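Local atomic coordinates of proteasome accessory factor B/C (PafBC) (PDB entry 6SJ9), a protein that probably regulates transcription in the bacterial DNA damage response, combining winged helix-turn-helix DNA-binding parts with WYL domains. Residues A319-D323 with R648-R652; L592-A597 with D613-A618; L329-E333 with R607-L611. All coordinates share one frame; numbering follows the deposited sequence.

Contact 1 of 3, residues A319-D323 with R648-R652; sequences ADFDD and RQETR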
loop_
_atom_site.group_PDB
_atom_site.type_symbol
_atom_site.label_atom_id
_atom_site.label_comp_id
_atom_site.label_asym_id
_atom_site.label_seq_id
_atom_site.Cartn_x
_atom_site.Cartn_y
_atom_site.Cartn_z
ATOM N N ALA A 319 -9.071 -16.906 19.177
ATOM C CA ALA A 319 -10.075 -17.879 19.625
ATOM C C ALA A 319 -10.846 -17.357 20.841
ATOM O O ALA A 319 -12.083 -17.429 20.893
ATOM C CB ALA A 319 -9.401 -19.215 19.947
ATOM N N ASP A 320 -10.122 -16.836 21.837
ATOM C CA ASP A 320 -10.742 -16.369 23.077
ATOM C C ASP A 320 -11.703 -15.207 22.837
ATOM O O ASP A 320 -12.761 -15.122 23.488
ATOM C CB ASP A 320 -9.660 -15.975 24.079
ATOM C CG ASP A 320 -8.810 -17.168 24.515
ATOM O OD1 ASP A 320 -9.159 -18.331 24.190
ATOM O OD2 ASP A 320 -7.738 -16.928 25.100
ATOM N N PHE A 321 -11.344 -14.278 21.942
ATOM C CA PHE A 321 -12.256 -13.174 21.668
ATOM C C PHE A 321 -13.553 -13.673 21.044
ATOM O O PHE A 321 -14.643 -13.201 21.391
ATOM C CB PHE A 321 -11.568 -12.129 20.799
ATOM C CG PHE A 321 -12.220 -10.784 20.866
ATOM C CD1 PHE A 321 -13.140 -10.494 21.872
ATOM C CD2 PHE A 321 -11.880 -9.785 19.954
ATOM C CE1 PHE A 321 -13.738 -9.247 21.944
ATOM C CE2 PHE A 321 -12.458 -8.530 20.033
ATOM C CZ PHE A 321 -13.393 -8.257 21.020
ATOM N N ASP A 322 -13.463 -14.632 20.130
ATOM C CA ASP A 322 -14.661 -15.235 19.569
ATOM C C ASP A 322 -15.475 -15.971 20.645
ATOM O O ASP A 322 -16.691 -16.164 20.491
ATOM C CB ASP A 322 -14.204 -16.178 18.456
ATOM C CG ASP A 322 -15.310 -16.895 17.784
ATOM O OD1 ASP A 322 -15.317 -18.139 17.855
ATOM O OD2 ASP A 322 -16.137 -16.231 17.140
ATOM N N ASP A 323 -14.815 -16.420 21.723
ATOM C CA ASP A 323 -15.520 -17.045 22.837
ATOM C C ASP A 323 -16.252 -16.049 23.718
ATOM O O ASP A 323 -17.196 -16.441 24.419
ATOM C CB ASP A 323 -14.571 -17.894 23.675
ATOM C CG ASP A 323 -14.389 -19.254 23.082
ATOM O OD1 ASP A 323 -15.280 -19.635 22.284
ATOM O OD2 ASP A 323 -13.382 -19.931 23.400
ATOM N N ARG A 648 -18.553 -15.973 10.508
ATOM C CA ARG A 648 -17.918 -16.056 11.825
ATOM C C ARG A 648 -17.398 -17.457 12.126
ATOM O O ARG A 648 -16.279 -17.618 12.637
ATOM C CB ARG A 648 -18.891 -15.624 12.924
ATOM C CG ARG A 648 -18.346 -15.869 14.319
ATOM C CD ARG A 648 -19.429 -15.777 15.371
ATOM N NE ARG A 648 -18.930 -16.022 16.720
ATOM C CZ ARG A 648 -19.701 -16.062 17.807
ATOM N NH1 ARG A 648 -21.008 -15.871 17.702
ATOM N NH2 ARG A 648 -19.166 -16.289 19.001
ATOM N N GLN A 649 -18.231 -18.478 11.885
ATOM C CA GLN A 649 -17.844 -19.856 12.190
ATOM C C GLN A 649 -16.793 -20.365 11.214
ATOM O O GLN A 649 -15.887 -21.118 11.599
ATOM C CB GLN A 649 -19.071 -20.771 12.172
ATOM C CG GLN A 649 -20.085 -20.433 13.239
ATOM C CD GLN A 649 -21.125 -21.529 13.428
ATOM O OE1 GLN A 649 -21.066 -22.582 12.781
ATOM N NE2 GLN A 649 -22.085 -21.284 14.316
ATOM N N GLU A 650 -16.894 -19.942 9.952
ATOM C CA GLU A 650 -15.892 -20.314 8.967
ATOM C C GLU A 650 -14.516 -19.775 9.363
ATOM O O GLU A 650 -13.497 -20.416 9.078
ATOM C CB GLU A 650 -16.328 -19.788 7.603
ATOM C CG GLU A 650 -15.574 -20.348 6.418
ATOM C CD GLU A 650 -16.033 -19.733 5.097
ATOM O OE1 GLU A 650 -17.164 -19.187 5.033
ATOM O OE2 GLU A 650 -15.268 -19.819 4.111
ATOM N N THR A 651 -14.476 -18.591 9.998
ATOM C CA THR A 651 -13.230 -18.032 10.530
ATOM C C THR A 651 -12.783 -18.762 11.799
ATOM O O THR A 651 -11.587 -19.010 11.994
ATOM C CB THR A 651 -13.404 -16.531 10.803
ATOM O OG1 THR A 651 -13.297 -15.812 9.571
ATOM C CG2 THR A 651 -12.344 -16.005 11.783
ATOM N N ARG A 652 -13.719 -19.097 12.693
ATOM C CA ARG A 652 -13.331 -19.863 13.875
ATOM C C ARG A 652 -12.714 -21.207 13.500
ATOM O O ARG A 652 -11.822 -21.700 14.203
ATOM C CB ARG A 652 -14.538 -20.068 14.814
ATOM C CG ARG A 652 -14.222 -20.896 16.097
ATOM C CD ARG A 652 -13.031 -20.287 16.833
ATOM N NE ARG A 652 -12.711 -20.920 18.105
ATOM C CZ ARG A 652 -13.322 -20.644 19.255
ATOM N NH1 ARG A 652 -14.289 -19.731 19.274
ATOM N NH2 ARG A 652 -12.969 -21.276 20.378
#

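Contact 2 of 3, residues L592-A597 with D613-A618; sequences LTRQGA and DGGLLA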
loop_
_atom_site.group_PDB
_atom_site.type_symbol
_atom_site.label_atom_id
_atom_site.label_comp_id
_atom_site.label_asym_id
_atom_site.label_seq_id
_atom_site.Cartn_x
_atom_site.Cartn_y
_atom_site.Cartn_z
ATOM N N LEU A 592 -14.034 -4.688 17.482
ATOM C CA LEU A 592 -12.640 -4.309 17.598
ATOM C C LEU A 592 -12.324 -3.969 19.043
ATOM O O LEU A 592 -13.119 -3.307 19.715
ATOM C CB LEU A 592 -12.337 -3.087 16.703
ATOM C CG LEU A 592 -12.679 -3.229 15.206
ATOM C CD1 LEU A 592 -12.458 -1.950 14.454
ATOM C CD2 LEU A 592 -11.889 -4.355 14.541
ATOM N N THR A 593 -11.159 -4.397 19.515
ATOM C CA THR A 593 -10.624 -3.892 20.774
ATOM C C THR A 593 -10.061 -2.481 20.598
ATOM O O THR A 593 -9.843 -2.012 19.482
ATOM C CB THR A 593 -9.515 -4.802 21.275
ATOM O OG1 THR A 593 -8.427 -4.749 20.338
ATOM C CG2 THR A 593 -10.013 -6.269 21.429
ATOM N N ARG A 594 -9.826 -1.798 21.729
ATOM C CA ARG A 594 -9.216 -0.473 21.678
ATOM C C ARG A 594 -7.866 -0.524 20.988
ATOM O O ARG A 594 -7.581 0.279 20.091
ATOM C CB ARG A 594 -9.044 0.100 23.086
ATOM C CG ARG A 594 -8.538 1.530 23.022
ATOM C CD ARG A 594 -8.255 2.220 24.365
ATOM N NE ARG A 594 -8.240 3.664 24.085
ATOM C CZ ARG A 594 -7.191 4.357 23.619
ATOM N NH1 ARG A 594 -6.015 3.762 23.403
ATOM N NH2 ARG A 594 -7.321 5.664 23.360
ATOM N N GLN A 595 -7.091 -1.565 21.281
ATOM C CA GLN A 595 -5.773 -1.676 20.692
ATOM C C GLN A 595 -5.844 -1.698 19.184
ATOM O O GLN A 595 -5.003 -1.071 18.526
ATOM C CB GLN A 595 -5.083 -2.941 21.178
ATOM C CG GLN A 595 -3.567 -2.925 21.062
ATOM C CD GLN A 595 -2.940 -4.061 21.844
ATOM O OE1 GLN A 595 -3.648 -4.814 22.526
ATOM N NE2 GLN A 595 -1.615 -4.209 21.742
ATOM N N GLY A 596 -6.860 -2.380 18.622
ATOM C CA GLY A 596 -7.107 -2.477 17.182
ATOM C C GLY A 596 -8.156 -1.526 16.573
ATOM O O GLY A 596 -8.665 -1.762 15.470
ATOM N N ALA A 597 -8.499 -0.449 17.276
ATOM C CA ALA A 597 -9.575 0.404 16.792
ATOM C C ALA A 597 -9.238 1.014 15.434
ATOM O O ALA A 597 -10.142 1.328 14.654
ATOM C CB ALA A 597 -9.877 1.490 17.837
ATOM N N ASP A 613 -15.062 0.103 26.775
ATOM C CA ASP A 613 -13.645 0.172 27.103
ATOM C C ASP A 613 -12.796 0.686 25.952
ATOM O O ASP A 613 -11.627 0.318 25.847
ATOM C CB ASP A 613 -13.150 -1.200 27.545
ATOM C CG ASP A 613 -13.498 -1.498 28.990
ATOM O OD1 ASP A 613 -14.458 -2.269 29.204
ATOM O OD2 ASP A 613 -12.849 -0.950 29.911
ATOM N N GLY A 614 -13.351 1.528 25.089
ATOM C CA GLY A 614 -12.604 2.072 23.974
ATOM C C GLY A 614 -12.585 1.202 22.737
ATOM O O GLY A 614 -11.979 1.603 21.724
ATOM N N GLY A 615 -13.242 0.037 22.773
ATOM C CA GLY A 615 -13.435 -0.781 21.592
ATOM C C GLY A 615 -14.530 -0.211 20.722
ATOM O O GLY A 615 -15.066 0.865 20.984
ATOM N N LEU A 616 -14.891 -0.953 19.676
ATOM C CA LEU A 616 -16.009 -0.481 18.869
ATOM C C LEU A 616 -16.570 -1.596 18.003
ATOM O O LEU A 616 -15.870 -2.553 17.674
ATOM C CB LEU A 616 -15.638 0.688 17.962
ATOM C CG LEU A 616 -14.472 0.537 16.995
ATOM C CD1 LEU A 616 -14.654 1.446 15.834
ATOM C CD2 LEU A 616 -13.233 0.928 17.699
ATOM N N LEU A 617 -17.856 -1.469 17.687
ATOM C CA LEU A 617 -18.459 -2.195 16.591
ATOM C C LEU A 617 -18.159 -1.493 15.290
ATOM O O LEU A 617 -18.171 -0.262 15.212
ATOM C CB LEU A 617 -19.977 -2.290 16.736
ATOM C CG LEU A 617 -20.585 -2.878 18.003
ATOM C CD1 LEU A 617 -22.119 -2.879 17.874
ATOM C CD2 LEU A 617 -20.053 -4.274 18.305
ATOM N N ALA A 618 -17.949 -2.274 14.247
ATOM C CA ALA A 618 -17.621 -1.682 12.957
ATOM C C ALA A 618 -18.175 -2.539 11.838
ATOM O O ALA A 618 -17.862 -3.729 11.744
ATOM C CB ALA A 618 -16.117 -1.504 12.808
#

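Contact 3 of 3, residues L329-E333 with R607-L611; sequences LEFPE and RTAPL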
loop_
_atom_site.group_PDB
_atom_site.type_symbol
_atom_site.label_atom_id
_atom_site.label_comp_id
_atom_site.label_asym_id
_atom_site.label_seq_id
_atom_site.Cartn_x
_atom_site.Cartn_y
_atom_site.Cartn_z
ATOM N N LEU A 329 -25.779 -5.330 18.897
ATOM C CA LEU A 329 -25.498 -4.719 17.611
ATOM C C LEU A 329 -26.259 -3.408 17.456
ATOM O O LEU A 329 -27.084 -3.243 16.562
ATOM C CB LEU A 329 -25.929 -5.702 16.543
ATOM C CG LEU A 329 -24.917 -6.813 16.424
ATOM C CD1 LEU A 329 -25.522 -7.979 15.676
ATOM C CD2 LEU A 329 -23.727 -6.234 15.729
ATOM N N GLU A 330 -25.923 -2.443 18.301
ATOM C CA GLU A 330 -26.618 -1.158 18.328
ATOM C C GLU A 330 -25.721 -0.096 17.710
ATOM O O GLU A 330 -24.683 0.247 18.281
ATOM C CB GLU A 330 -27.049 -0.769 19.745
ATOM C CG GLU A 330 -28.291 -1.506 20.262
ATOM C CD GLU A 330 -28.482 -1.384 21.773
ATOM O OE1 GLU A 330 -28.010 -2.272 22.516
ATOM O OE2 GLU A 330 -29.100 -0.392 22.223
ATOM N N PHE A 331 -26.116 0.421 16.549
ATOM C CA PHE A 331 -25.286 1.487 15.994
ATOM C C PHE A 331 -25.961 2.833 16.239
ATOM O O PHE A 331 -27.194 2.918 16.173
ATOM C CB PHE A 331 -25.062 1.289 14.489
ATOM C CG PHE A 331 -24.135 0.143 14.151
ATOM C CD1 PHE A 331 -22.759 0.320 14.152
ATOM C CD2 PHE A 331 -24.639 -1.107 13.821
ATOM C CE1 PHE A 331 -21.904 -0.717 13.845
ATOM C CE2 PHE A 331 -23.788 -2.147 13.515
ATOM C CZ PHE A 331 -22.417 -1.950 13.524
ATOM N N PRO A 332 -25.237 3.914 16.551
ATOM C CA PRO A 332 -25.892 5.223 16.693
ATOM C C PRO A 332 -26.378 5.736 15.347
ATOM O O PRO A 332 -26.063 5.192 14.287
ATOM C CB PRO A 332 -24.786 6.126 17.259
ATOM C CG PRO A 332 -23.734 5.201 17.766
ATOM C CD PRO A 332 -23.803 3.996 16.871
ATOM N N GLU A 333 -27.135 6.834 15.394
ATOM C CA GLU A 333 -27.646 7.464 14.177
ATOM C C GLU A 333 -26.548 8.020 13.277
ATOM O O GLU A 333 -26.836 8.552 12.200
ATOM C CB GLU A 333 -28.637 8.576 14.527
ATOM C CG GLU A 333 -29.885 8.067 15.219
ATOM C CD GLU A 333 -30.759 7.246 14.286
ATOM O OE1 GLU A 333 -31.087 7.734 13.184
ATOM O OE2 GLU A 333 -31.096 6.099 14.644
ATOM N N ARG A 607 -20.149 2.077 9.235
ATOM C CA ARG A 607 -20.732 2.538 10.489
ATOM C C ARG A 607 -19.884 2.021 11.636
ATOM O O ARG A 607 -19.338 0.919 11.567
ATOM C CB ARG A 607 -22.162 2.034 10.710
ATOM C CG ARG A 607 -23.203 2.519 9.709
ATOM C CD ARG A 607 -24.639 2.214 10.234
ATOM N NE ARG A 607 -24.880 0.782 10.405
ATOM C CZ ARG A 607 -26.008 0.255 10.870
ATOM N NH1 ARG A 607 -27.017 1.031 11.227
ATOM N NH2 ARG A 607 -26.119 -1.052 10.984
ATOM N N THR A 608 -19.856 2.778 12.725
ATOM C CA THR A 608 -19.153 2.370 13.934
ATOM C C THR A 608 -20.050 2.633 15.143
ATOM O O THR A 608 -20.959 3.459 15.083
ATOM C CB THR A 608 -17.793 3.125 14.105
ATOM O OG1 THR A 608 -18.023 4.538 14.161
ATOM C CG2 THR A 608 -16.798 2.821 12.928
ATOM N N ALA A 609 -19.831 1.879 16.219
ATOM C CA ALA A 609 -20.513 2.167 17.475
ATOM C C ALA A 609 -19.488 2.044 18.588
ATOM O O ALA A 609 -18.888 0.982 18.759
ATOM C CB ALA A 609 -21.669 1.193 17.727
ATOM N N PRO A 610 -19.279 3.072 19.393
ATOM C CA PRO A 610 -18.319 2.943 20.488
ATOM C C PRO A 610 -18.819 1.976 21.546
ATOM O O PRO A 610 -20.023 1.830 21.784
ATOM C CB PRO A 610 -18.206 4.372 21.024
ATOM C CG PRO A 610 -19.553 4.950 20.743
ATOM C CD PRO A 610 -19.942 4.381 19.395
ATOM N N LEU A 611 -17.864 1.264 22.137
ATOM C CA LEU A 611 -18.070 0.288 23.188
ATOM C C LEU A 611 -17.393 0.759 24.471
ATOM O O LEU A 611 -16.534 1.647 24.433
ATOM C CB LEU A 611 -17.528 -1.077 22.753
ATOM C CG LEU A 611 -18.331 -1.656 21.590
ATOM C CD1 LEU A 611 -17.723 -2.961 21.112
ATOM C CD2 LEU A 611 -19.770 -1.844 21.961
#

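Contact 1 of 3, residues A319-D323 with R648-R652
Asp322 sits between two arginines of the facing helix, Arg648 and Arg652, and with Asp323 they form a salt-bridge network. It joins the C-terminal turn of helix 305-323 to helix 645-659, which follows the last strand of a ferredoxin-like sheet; the two segments run roughly antiparallel, at 148°. Asp322 and Arg648 reach toward each other from opposite directions, with carboxylate and guanidinium planes 84° apart. Arg648, its chain extended, grips side-on: NE meets Asp322 OD2 on its syn side, tilted out of the carboxylate plane, at 2.8 Å in a nearly straight bond, while NH2 binds the backbone O of the same aspartate at 2.9 Å, within the carbonyl plane. With Arg648 replaced by alanine, OD2 and the carbonyl of Asp322 would probably lose both donors, and the carboxylate, held by Arg652 alone of the pair, is likely to turn more easily. Arg652 salt-bridges the other oxygen, OD1, through NH1, its guanidinium steep to that carboxylate, though the apparent distance is too short to trust. Its chain bends at chi2 (53°), which lets the guanidinium lie alongside the end of helix 305-323, where Ala319 O sits over one face. Arg652 NE has a second acid, Asp656, one turn further on. Its side chain crosses Asp323 at about a right angle, and at the guanidinium edge NH1 bonds Asp323 OD1 at 3.2 Å, from above the carboxylate plane.

Contact 2 of 3, residues L592-A597 with D613-A618
Leu592 and Leu616 face each other as an antiparallel hydrogen-bonded pair, and the two backbone bonds between them close this end of the strand pairing. Leu592 N gives its hydrogen to Leu616 O at 2.8 Å, almost in line with the carbonyl. The return bond, Leu616 N to Leu592 O, is 2.9 Å long, its donor tilted 24° from the carbonyl plane. Beyond this pair the backbones stay close without further hydrogen bonds: Arg594 CA makes a CA-H...O contact with Gly614 O at 3.5 Å. Gly615 CA comes to 3.2 Å from Leu592 O, and a CB on Gly615 would point into that same oxygen. Gly614 has a positive phi (86°), at which a CB would press on the carbonyl O of Asp613, reason enough for a glycine; it would also collide with the CD of Arg594.

These are strands 586-592 and 616-622, the central neighbours of a four-stranded sheet in the order 2-3-1-4, as expected of a ferredoxin-like fold; the type I turn from Arg594 to Ala597 leads from the first of them toward helix 599-602.

Apolar contacts gather on the face that carries Leu592 and Leu616. Leu592 CD1 touches Leu616 CG at 4.1 Å and Ala618 CB at 4.0 Å, and Ala600 of helix 599-602 packs against all three residues. Leu616 holds its CG between the backbone N and the carbonyl carbon (chi1 55°), which brings CD2 against the turn, tight on Ala597 CB at 3.4 Å.

Arg594 makes an aliphatic contact here and carries its charge away: its carbon chain lies along Gly614, CB 3.6 Å from Gly614 O, while its NH1 forms a salt bridge with Asp152 of helix 147-159.

Contact 3 of 3, residues L329-E333 with R607-L611
Phe331 and Arg607 make the main contact here: the guanidinium lies flat over one face of the phenyl ring, the two centres 4.2 Å apart and the planes inclined at 26°. The overlap is offset toward the ring's rim, where Arg607 NH2 approaches Phe331 CD2 to 3.2 Å. Arg607 reaches this position by bending at chi3 (-62°), which folds its end back over the ring, and its CB touches the same aromatic side chain at CD1. The edge of the ring meets the backbone of the strand, with Phe331 CD1 3.7 Å from Thr608 C. Beside it Ala609 CB meets three neighbours of the facing segment: Phe331 CD1 at 3.8 Å, Pro332 CD at 3.6 Å and the backbone O of Glu330. Pro332 CD also rests on Thr608 O, 3.4 Å away, and its CG reaches Pro610 CD.

Strand 607-610 is an outermost strand of the four-stranded, ferredoxin-like sheet, and the linker that follows helix 305-323 packs against it through side chains, with no hydrogen bond between the two segments.

Behind this first layer, Arg607 NH2 makes a salt bridge to Glu619 on the adjoining strand 616-622, which helps to hold the guanidinium over the ring. Backbone bonds between Arg607 and Glu619 and between Ala609 and Leu617 hold the strand itself in place, and Leu617 and Cys589 pack against Phe331 from the sheet.

All three contacts gather round the ferredoxin-like sheet formed by strands 586-592, 607-610, 616-622 and 639-643. Contacts 2 and 3 have centres about 11 Å apart and share neighbouring strands, joined by a probable hydrogen bond from Leu617 N to Ala609 O (2.9 Å). Contact 1 lies about 17 Å from contact 2, centre to centre, and touches it where Phe321 packs on Thr593; its centre is about 21 Å from that of contact 3. Along the chain, 319-323 and 329-333 come first and 648-652 last, with the segments of contact 2 straddling 607-611. Helix 305-323 and its following linker thus pack on the second WCX domain (roughly 584-659), at helix 645-659 and at the sheet edge.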